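Local coordinates for Isomerase/lactonizing enzyme (Agrobacterium fabrum str. C58, PDB 2NQL), which is of unassigned specific function but belongs to the mandelate racemase/muconate lactonizing family, pairing an enolase-type N-terminal domain with a TIM-barrel domain, at residues Ala6-Phe11 / Ala80-Leu85; Ala249-Val254 / Arg275-Arg280. All blocks are in the same frame, centred on the assembly; numbering follows the deposited sequence.

Contact 1: Ala6-Phe11 / Ala80-Leu85; sequences ATVEVF and ALINDL
The flat group here is the carboxamide of Asn83, whose OD1 comes within 3.7 Å of Val10 CG2. That methyl lies well to one face of the amide plane, a van der Waals touch, whereas two waters sit close to the plane. Both donate to Asn83 OD1: one, 2.8 Å from OD1, also donates to Val8 O; the other, 2.7 Å from OD1, accepts from Val10 N. A single amide oxygen therefore reaches two backbone groups of strand 6-11 through solvent. At the other branch, Asn83 ND2 hydrogen-bonds the terminal OXT of Ile388, so the amide joins helix, strand and C-terminus, and having both a donor and an acceptor suits asparagine to the place.

The apolar part centres on Ile82. With CG1 beside the backbone N (chi1 -64°), CG2 stands anti to that N and meets two valines, Val10 CG2 at 3.5 Å and Val8 CG1 at 3.7 Å. Ile82 and Val8 are turned about perpendicular to each other. Val8 and Val10 both face the helix, as alternate residues of a strand do, while Glu9 between them points away to salt bridges with Arg56 and Arg387. Branched valines fit the extended chain and offer methyls to the helix.

The axes of the short strand and helix segments approach to 9.0 Å and run roughly antiparallel, at 151°: a helix laid on one face of the N-terminal domain's antiparallel sheet. Val55 and Ala122 also touch Ile82, while Asp84 OD2 hydrogen-bonds Tyr36 OH of the second subunit.

No direct hydrogen bond crosses between the segments: methyls make the apolar seam, while at the exposed Asn83 side the strand's Val8 O and Val10 N reach the helix through water.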
loop_
_atom_site.group_PDB
_atom_site.type_symbol
_atom_site.label_atom_id
_atom_site.label_comp_id
_atom_site.label_asym_id
_atom_site.label_seq_id
_atom_site.Cartn_x
_atom_site.Cartn_y
_atom_site.Cartn_z
ATOM N N ALA A 6 18.184 -12.026 -17.769
ATOM C CA ALA A 6 19.286 -12.721 -17.124
ATOM C C ALA A 6 19.461 -12.199 -15.695
ATOM O O ALA A 6 19.580 -12.984 -14.758
ATOM C CB ALA A 6 20.576 -12.528 -17.917
ATOM N N THR A 7 19.507 -10.870 -15.536
ATOM C CA THR A 7 19.863 -10.248 -14.258
ATOM C C THR A 7 19.006 -9.011 -13.960
ATOM O O THR A 7 18.514 -8.333 -14.880
ATOM C CB THR A 7 21.374 -9.865 -14.175
ATOM O OG1 THR A 7 21.729 -8.983 -15.254
ATOM C CG2 THR A 7 22.283 -11.092 -14.198
ATOM N N VAL A 8 18.798 -8.759 -12.661
ATOM C CA VAL A 8 18.073 -7.574 -12.179
ATOM C C VAL A 8 18.941 -7.011 -11.060
ATOM O O VAL A 8 19.200 -7.686 -10.058
ATOM C CB VAL A 8 16.645 -7.929 -11.660
ATOM C CG1 VAL A 8 15.914 -6.671 -11.146
ATOM C CG2 VAL A 8 15.808 -8.627 -12.737
ATOM N N GLU A 9 19.442 -5.794 -11.255
ATOM C CA GLU A 9 20.353 -5.175 -10.297
ATOM C C GLU A 9 19.691 -3.912 -9.743
ATOM O O GLU A 9 19.166 -3.101 -10.522
ATOM C CB GLU A 9 21.656 -4.771 -10.989
ATOM C CG GLU A 9 22.532 -5.934 -11.494
ATOM C CD GLU A 9 23.625 -5.423 -12.409
ATOM O OE1 GLU A 9 23.383 -5.363 -13.636
ATOM O OE2 GLU A 9 24.682 -5.044 -11.882
ATOM N N VAL A 10 19.702 -3.750 -8.417
ATOM C CA VAL A 10 19.066 -2.571 -7.788
ATOM C C VAL A 10 20.110 -1.624 -7.210
ATOM O O VAL A 10 21.088 -2.061 -6.594
ATOM C CB VAL A 10 18.105 -2.992 -6.641
ATOM C CG1 VAL A 10 17.211 -1.826 -6.259
ATOM C CG2 VAL A 10 17.208 -4.154 -7.108
ATOM N N PHE A 11 19.874 -0.323 -7.402
ATOM C CA PHE A 11 20.795 0.721 -6.963
ATOM C C PHE A 11 20.021 1.876 -6.361
ATOM O O PHE A 11 18.837 2.052 -6.641
ATOM C CB PHE A 11 21.585 1.315 -8.131
ATOM C CG PHE A 11 22.366 0.311 -8.919
ATOM C CD1 PHE A 11 23.679 -0.001 -8.565
ATOM C CD2 PHE A 11 21.808 -0.273 -10.054
ATOM C CE1 PHE A 11 24.423 -0.924 -9.327
ATOM C CE2 PHE A 11 22.546 -1.214 -10.816
ATOM C CZ PHE A 11 23.846 -1.525 -10.443
ATOM N N ALA A 80 14.554 -4.605 -1.015
ATOM C CA ALA A 80 14.239 -5.943 -0.459
ATOM C C ALA A 80 13.200 -6.664 -1.296
ATOM O O ALA A 80 13.355 -7.854 -1.588
ATOM C CB ALA A 80 13.768 -5.821 1.003
ATOM N N LEU A 81 12.142 -5.961 -1.683
ATOM C CA LEU A 81 11.083 -6.569 -2.499
ATOM C C LEU A 81 11.675 -7.128 -3.780
ATOM O O LEU A 81 11.388 -8.271 -4.169
ATOM C CB LEU A 81 9.960 -5.551 -2.790
ATOM C CG LEU A 81 9.126 -5.224 -1.548
ATOM C CD1 LEU A 81 8.189 -4.057 -1.818
ATOM C CD2 LEU A 81 8.279 -6.450 -1.142
ATOM N N ILE A 82 12.531 -6.341 -4.429
ATOM C CA ILE A 82 13.081 -6.796 -5.699
ATOM C C ILE A 82 14.085 -7.942 -5.489
ATOM O O ILE A 82 13.948 -8.997 -6.131
ATOM C CB ILE A 82 13.676 -5.621 -6.529
ATOM C CG1 ILE A 82 12.537 -4.646 -6.905
ATOM C CG2 ILE A 82 14.405 -6.167 -7.780
ATOM C CD1 ILE A 82 13.037 -3.354 -7.622
ATOM N N ASN A 83 15.054 -7.755 -4.588
ATOM C CA ASN A 83 16.119 -8.756 -4.393
ATOM C C ASN A 83 15.598 -10.083 -3.795
ATOM O O ASN A 83 16.039 -11.174 -4.209
ATOM C CB ASN A 83 17.249 -8.225 -3.519
ATOM C CG ASN A 83 18.074 -7.150 -4.238
ATOM O OD1 ASN A 83 18.352 -7.262 -5.440
ATOM N ND2 ASN A 83 18.446 -6.107 -3.507
ATOM N N ASP A 84 14.675 -9.979 -2.843
ATOM C CA ASP A 84 14.181 -11.191 -2.151
ATOM C C ASP A 84 13.142 -11.936 -2.968
ATOM O O ASP A 84 13.139 -13.169 -2.998
ATOM C CB ASP A 84 13.592 -10.868 -0.763
ATOM C CG ASP A 84 13.072 -12.138 -0.038
ATOM O OD1 ASP A 84 13.882 -13.024 0.263
ATOM O OD2 ASP A 84 11.852 -12.248 0.174
ATOM N N LEU A 85 12.241 -11.185 -3.592
ATOM C CA LEU A 85 11.031 -11.739 -4.175
ATOM C C LEU A 85 10.916 -11.548 -5.681
ATOM O O LEU A 85 10.728 -12.512 -6.421
ATOM C CB LEU A 85 9.779 -11.181 -3.485
ATOM C CG LEU A 85 8.419 -11.501 -4.137
ATOM C CD1 LEU A 85 8.040 -13.010 -4.038
ATOM C CD2 LEU A 85 7.272 -10.599 -3.634
HETATM O O HOH W 1 17.695 -8.471 -7.868
HETATM O O HOH W 2 20.421 -6.084 -6.814
#

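Contact 2: Ala249-Val254 / Arg275-Arg280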
loop_
_atom_site.group_PDB
_atom_site.type_symbol
_atom_site.label_atom_id
_atom_site.label_comp_id
_atom_site.label_asym_id
_atom_site.label_seq_id
_atom_site.Cartn_x
_atom_site.Cartn_y
_atom_site.Cartn_z
ATOM N N ALA A 249 -15.200 10.519 0.443
ATOM C CA ALA A 249 -16.417 11.283 0.752
ATOM C C ALA A 249 -16.169 12.798 0.745
ATOM O O ALA A 249 -16.988 13.569 0.225
ATOM C CB ALA A 249 -16.999 10.841 2.101
ATOM N N GLY A 250 -15.041 13.211 1.325
ATOM C CA GLY A 250 -14.631 14.614 1.343
ATOM C C GLY A 250 -14.283 15.173 -0.025
ATOM O O GLY A 250 -14.622 16.322 -0.336
ATOM N N LEU A 251 -13.593 14.364 -0.833
ATOM C CA LEU A 251 -13.295 14.712 -2.228
ATOM C C LEU A 251 -14.580 14.856 -3.045
ATOM O O LEU A 251 -14.726 15.813 -3.831
ATOM C CB LEU A 251 -12.364 13.669 -2.871
ATOM C CG LEU A 251 -11.910 13.942 -4.321
ATOM C CD1 LEU A 251 -11.097 15.231 -4.408
ATOM C CD2 LEU A 251 -11.098 12.777 -4.833
ATOM N N GLU A 252 -15.508 13.919 -2.835
ATOM C CA GLU A 252 -16.840 14.004 -3.441
ATOM C C GLU A 252 -17.528 15.333 -3.125
ATOM O O GLU A 252 -17.988 16.026 -4.029
ATOM C CB GLU A 252 -17.715 12.828 -3.023
ATOM C CG GLU A 252 -19.154 12.923 -3.521
ATOM C CD GLU A 252 -19.961 11.640 -3.333
ATOM O OE1 GLU A 252 -19.449 10.645 -2.771
ATOM O OE2 GLU A 252 -21.129 11.632 -3.763
ATOM N N LYS A 253 -17.571 15.679 -1.845
ATOM C CA LYS A 253 -18.183 16.923 -1.410
ATOM C C LYS A 253 -17.520 18.154 -2.046
ATOM O O LYS A 253 -18.220 19.034 -2.551
ATOM C CB LYS A 253 -18.203 17.028 0.120
ATOM C CG LYS A 253 -18.725 18.396 0.613
ATOM C CD LYS A 253 -19.064 18.404 2.089
ATOM C CE LYS A 253 -19.695 19.737 2.461
ATOM N NZ LYS A 253 -20.315 19.685 3.809
ATOM N N VAL A 254 -16.187 18.208 -2.043
ATOM C CA VAL A 254 -15.473 19.354 -2.628
ATOM C C VAL A 254 -15.814 19.480 -4.109
ATOM O O VAL A 254 -16.167 20.579 -4.578
ATOM C CB VAL A 254 -13.925 19.287 -2.426
ATOM C CG1 VAL A 254 -13.217 20.368 -3.253
ATOM C CG2 VAL A 254 -13.575 19.490 -0.978
ATOM N N ARG A 275 -10.625 4.290 -10.207
ATOM C CA ARG A 275 -12.026 3.813 -10.165
ATOM C C ARG A 275 -12.764 4.161 -8.888
ATOM O O ARG A 275 -13.908 4.600 -8.938
ATOM C CB ARG A 275 -12.106 2.306 -10.408
ATOM C CG ARG A 275 -11.640 1.861 -11.760
ATOM C CD ARG A 275 -11.833 0.374 -12.024
ATOM N NE ARG A 275 -11.162 -0.011 -13.268
ATOM C CZ ARG A 275 -11.645 0.176 -14.498
ATOM N NH1 ARG A 275 -12.839 0.732 -14.687
ATOM N NH2 ARG A 275 -10.926 -0.202 -15.550
ATOM N N ALA A 276 -12.105 3.992 -7.745
ATOM C CA ALA A 276 -12.678 4.362 -6.451
ATOM C C ALA A 276 -13.068 5.837 -6.336
ATOM O O ALA A 276 -14.040 6.166 -5.647
ATOM C CB ALA A 276 -11.738 3.953 -5.317
ATOM N N ARG A 277 -12.344 6.722 -7.025
ATOM C CA ARG A 277 -12.668 8.154 -6.966
ATOM C C ARG A 277 -13.670 8.599 -8.022
ATOM O O ARG A 277 -14.587 9.350 -7.716
ATOM C CB ARG A 277 -11.414 9.045 -7.016
ATOM C CG ARG A 277 -10.728 9.227 -5.683
ATOM C CD ARG A 277 -9.697 8.146 -5.483
ATOM N NE ARG A 277 -9.102 8.115 -4.161
ATOM C CZ ARG A 277 -8.459 7.058 -3.673
ATOM N NH1 ARG A 277 -8.348 5.951 -4.406
ATOM N NH2 ARG A 277 -7.933 7.108 -2.455
ATOM N N ILE A 278 -13.510 8.136 -9.259
ATOM C CA ILE A 278 -14.332 8.668 -10.335
ATOM C C ILE A 278 -15.752 8.099 -10.312
ATOM O O ILE A 278 -16.679 8.725 -10.824
ATOM C CB ILE A 278 -13.653 8.559 -11.723
ATOM C CG1 ILE A 278 -13.607 7.099 -12.207
ATOM C CG2 ILE A 278 -12.240 9.223 -11.683
ATOM C CD1 ILE A 278 -13.223 6.933 -13.657
ATOM N N GLU A 279 -15.917 6.933 -9.681
ATOM C CA GLU A 279 -17.244 6.346 -9.447
ATOM C C GLU A 279 -18.110 7.157 -8.468
ATOM O O GLU A 279 -19.333 7.030 -8.467
ATOM C CB GLU A 279 -17.129 4.856 -9.056
ATOM C CG GLU A 279 -16.741 3.927 -10.251
ATOM C CD GLU A 279 -16.162 2.545 -9.861
ATOM O OE1 GLU A 279 -16.029 2.222 -8.652
ATOM O OE2 GLU A 279 -15.824 1.772 -10.790
ATOM N N ARG A 280 -17.470 8.017 -7.673
ATOM C CA ARG A 280 -18.140 8.855 -6.676
ATOM C C ARG A 280 -17.991 10.376 -6.859
ATOM O O ARG A 280 -18.882 11.121 -6.463
ATOM C CB ARG A 280 -17.660 8.473 -5.274
ATOM C CG ARG A 280 -18.162 7.122 -4.778
ATOM C CD ARG A 280 -17.582 6.799 -3.402
ATOM N NE ARG A 280 -18.060 7.721 -2.370
ATOM C CZ ARG A 280 -17.837 7.574 -1.064
ATOM N NH1 ARG A 280 -17.136 6.536 -0.611
ATOM N NH2 ARG A 280 -18.318 8.469 -0.209
#
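Glu252 and Arg280 form the salt bridge of this contact: Arg280 NE donates to Glu252 OE1 over 3.3 Å, with an N-H...O angle of 161°. The oxygen sits in the guanidinium plane, at its edge, and is met nearly along its C-O direction. The carboxylate and guanidinium planes are 80° apart, so this is a single, rather long bond and not a paired, side-on one.

Each charge has a further partner. Glu252 OE2 pairs with Lys256, and Arg280 NH1 forms a salt bridge with Glu279 of the second subunit. A bend at chi3 (66°) turns the arginine's head toward helix 248-255, where NH2 lies 3.5 Å from Ala249 CA and Ala249 N lies over one guanidinium face. The small side chain of Ala249 is consistent with so close an approach to the helix backbone.

Arg277 divides its side chain between two roles. Its methylene CG packs 3.7 Å from Leu251 CD2, the two side chains crossing at about a right angle, while the far nitrogens are satisfied by carbonyls: NH1 by Asp273 O and NH2 by Thr245 O. The apolar stem thus serves the buried leucine, which also touches Cys281 and Ile283, and the polar head binds backbone.

In the barrel domain, Ala249-Val254 lies in helix 248-255; 275-280 takes in the last part of helix 271-278 and the loop after it, where Arg280 sits. Strand 262-264 comes between the two helices in sequence. Val254 packs on helix 221-231, Ile278 on helix 295-308, and the Arg280 side chains of the two subunits touch.

Both segments of contact 1 precede those of contact 2 along the chain. Their centres are 37 Å apart and their nearest atoms about 20 Å; they share no helix or strand. Contact 1 seats helix 75-90 on the antiparallel sheet of the N-terminal domain; contact 2 ties helix 248-255 to the end of helix 271-278 and the loop that follows, in the barrel domain whose sodium ion is held by Glu240 and Glu266. The pair thus samples the two-domain plan of the enolase superfamily. Both also reach the second subunit, so in this dimer each domain contributes to the interface, contact 1 through Ala80, Leu81, Asp84 and Leu85, contact 2 through Ala249, Glu279 and Arg280.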